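Local coordinates for phosphate-binding protein (Xanthomonas axonopodis pv. citri, PDB 5UB6) that binds pyrophosphate in a cleft between two lobes and probably serves as a periplasmic substrate-binding component for ABC-transporter uptake of phosphate or phosphonate compounds, at residues A[82-87]-A[208-213]. Sequence-based numbering, arbitrary orientation. Where two conformers were deposited one is given.
Sequences LLMTER and PVPRAV. With POP (pyrophosphate 2-), chain C.
Arg87 turns CG beside its backbone N (chi1 -40°) and bends again at the next two torsions, which lays its guanidinium over Ala212: Ala212 CB lies 3.6 Å from Arg87 CZ, centred on one face. In the conformer described, Arg211 sends CG anti to the backbone N, then bends at chi2 (73°) to cross the Arg87 side chain at about a right angle, guanidinium planes 84° apart. Arg87 NE, buried without a partner in the model, lies over one face of the Arg211 guanidinium, offset toward its rim; Arg211 NH2 donates near that group's plane to O2 of pyrophosphate, 3.2 Å away. Thr66, Ser123, Thr124, Ser125 and Lys164 also hold this ligand. The strands pair antiparallel at Met84–Val213 and Thr85–Ala212. Thr85 N bonds Ala212 O at 2.9 Å, while Thr85 OG1 bonds Glu214 OE2. On the sheet face of Met84 and Val213, the folded methionine brings CE against Pro210 CB, a tight 3.4 Å, and SD lies 4.2 Å from Val213 CG2. A classic beta bulge sets Leu82 and Leu83 together opposite Glu214. Arg87 NH2 lies 4.2 Å from Arg211 NH1; Arg87 does not bond the ligand here but probably adds positive potential, consistent with a pocket for phosphate groups.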
loop_
_atom_site.group_PDB
_atom_site.type_symbol
_atom_site.label_atom_id
_atom_site.label_comp_id
_atom_site.label_asym_id
_atom_site.label_seq_id
_atom_site.Cartn_x
_atom_site.Cartn_y
_atom_site.Cartn_z
ATOM N N LEU A 82 13.838 -4.982 3.675
ATOM C CA LEU A 82 14.942 -4.543 4.508
ATOM C C LEU A 82 14.509 -4.516 5.975
ATOM O O LEU A 82 15.236 -5.032 6.846
ATOM C CB LEU A 82 15.332 -3.141 4.110
ATOM C CG LEU A 82 16.531 -2.572 4.863
ATOM C CD1 LEU A 82 17.824 -3.167 4.363
ATOM C CD2 LEU A 82 16.498 -1.077 4.693
ATOM N N LEU A 83 13.359 -3.885 6.247
ATOM C CA LEU A 83 12.868 -3.649 7.607
ATOM C C LEU A 83 11.333 -3.560 7.613
ATOM O O LEU A 83 10.759 -3.107 6.640
ATOM C CB LEU A 83 13.390 -2.318 8.138
ATOM C CG LEU A 83 14.874 -2.134 8.432
ATOM C CD1 LEU A 83 15.156 -0.677 8.787
ATOM C CD2 LEU A 83 15.318 -3.038 9.566
ATOM N N MET A 84 10.678 -3.967 8.704
ATOM C CA MET A 84 9.231 -3.741 8.850
ATOM C C MET A 84 9.001 -2.307 9.360
ATOM O O MET A 84 9.758 -1.780 10.138
ATOM C CB MET A 84 8.577 -4.763 9.789
ATOM C CG MET A 84 8.836 -6.237 9.430
ATOM S SD MET A 84 8.272 -6.676 7.780
ATOM C CE MET A 84 6.529 -6.268 7.957
ATOM N N THR A 85 7.934 -1.685 8.895
ATOM C CA THR A 85 7.677 -0.279 9.157
ATOM C C THR A 85 6.351 -0.182 9.831
ATOM O O THR A 85 5.396 -0.860 9.446
ATOM C CB THR A 85 7.748 0.494 7.844
ATOM O OG1 THR A 85 9.003 0.182 7.214
ATOM C CG2 THR A 85 7.635 2.000 8.047
ATOM N N GLU A 86 6.325 0.633 10.876
ATOM C CA GLU A 86 5.155 0.889 11.689
ATOM C C GLU A 86 4.780 2.335 11.395
ATOM O O GLU A 86 5.653 3.193 11.400
ATOM C CB GLU A 86 5.537 0.714 13.165
ATOM C CG GLU A 86 4.505 1.216 14.166
ATOM C CD GLU A 86 5.087 1.427 15.567
ATOM O OE1 GLU A 86 5.589 0.421 16.140
ATOM O OE2 GLU A 86 5.055 2.585 16.071
ATOM N N ARG A 87 3.513 2.605 11.095
ATOM C CA ARG A 87 3.070 3.950 10.757
ATOM C C ARG A 87 1.844 4.297 11.581
ATOM O O ARG A 87 0.950 3.453 11.787
ATOM C CB ARG A 87 2.743 4.100 9.249
ATOM C CG ARG A 87 3.727 3.368 8.335
ATOM C CD ARG A 87 4.169 4.073 7.078
ATOM N NE ARG A 87 3.391 3.726 5.900
ATOM C CZ ARG A 87 3.869 3.536 4.654
ATOM N NH1 ARG A 87 5.156 3.598 4.354
ATOM N NH2 ARG A 87 3.022 3.274 3.680
ATOM N N PRO A 208 -5.732 -9.048 9.389
ATOM C CA PRO A 208 -4.714 -7.979 9.258
ATOM C C PRO A 208 -3.429 -8.443 8.645
ATOM O O PRO A 208 -3.090 -9.630 8.734
ATOM C CB PRO A 208 -4.444 -7.567 10.705
ATOM C CG PRO A 208 -4.700 -8.823 11.455
ATOM C CD PRO A 208 -5.887 -9.464 10.785
ATOM N N VAL A 209 -2.703 -7.479 8.068
ATOM C CA VAL A 209 -1.365 -7.723 7.559
ATOM C C VAL A 209 -0.457 -6.644 8.116
ATOM O O VAL A 209 -0.942 -5.625 8.610
ATOM C CB VAL A 209 -1.289 -7.779 6.007
ATOM C CG1 VAL A 209 -2.176 -8.899 5.472
ATOM C CG2 VAL A 209 -1.680 -6.455 5.414
ATOM N N PRO A 210 0.867 -6.866 8.046
ATOM C CA PRO A 210 1.751 -5.789 8.466
ATOM C C PRO A 210 1.548 -4.585 7.559
ATOM O O PRO A 210 1.354 -4.746 6.358
ATOM C CB PRO A 210 3.150 -6.382 8.328
ATOM C CG PRO A 210 2.946 -7.857 8.222
ATOM C CD PRO A 210 1.628 -7.990 7.499
ATOM N N ARG A 211 1.604 -3.424 8.184
ATOM C CA ARG A 211 1.237 -2.154 7.579
ATOM C C ARG A 211 2.152 -1.759 6.404
ATOM O O ARG A 211 1.669 -1.394 5.314
ATOM C CB ARG A 211 1.270 -1.085 8.687
ATOM C CG ARG A 211 0.942 0.332 8.266
ATOM C CD ARG A 211 -0.530 0.517 7.988
ATOM N NE ARG A 211 -0.799 1.896 7.590
ATOM C CZ ARG A 211 -0.674 2.304 6.343
ATOM N NH1 ARG A 211 -0.283 1.441 5.430
ATOM N NH2 ARG A 211 -0.916 3.566 6.015
ATOM N N ALA A 212 3.460 -1.861 6.603
ATOM C CA ALA A 212 4.445 -1.394 5.597
ATOM C C ALA A 212 5.825 -2.004 5.766
ATOM O O ALA A 212 6.183 -2.601 6.820
ATOM C CB ALA A 212 4.538 0.135 5.625
ATOM N N VAL A 213 6.612 -1.887 4.713
ATOM C CA VAL A 213 7.940 -2.509 4.706
ATOM C C VAL A 213 8.857 -1.621 3.919
ATOM O O VAL A 213 8.455 -1.071 2.895
ATOM C CB VAL A 213 7.846 -3.952 4.149
ATOM C CG1 VAL A 213 7.225 -3.972 2.767
ATOM C CG2 VAL A 213 9.173 -4.687 4.152
HETATM P P1 POP C . -1.474 3.765 1.370
HETATM O O1 POP C . -0.221 3.797 0.498
HETATM O O2 POP C . -1.417 4.075 2.855
HETATM O O3 POP C . -2.655 4.384 0.702
HETATM O O POP C . -1.780 2.212 1.513
HETATM P P2 POP C . -2.435 1.211 0.461
HETATM O O4 POP C . -1.267 0.445 -0.216
HETATM O O5 POP C . -3.270 0.357 1.360
HETATM O O6 POP C . -3.214 1.966 -0.656
#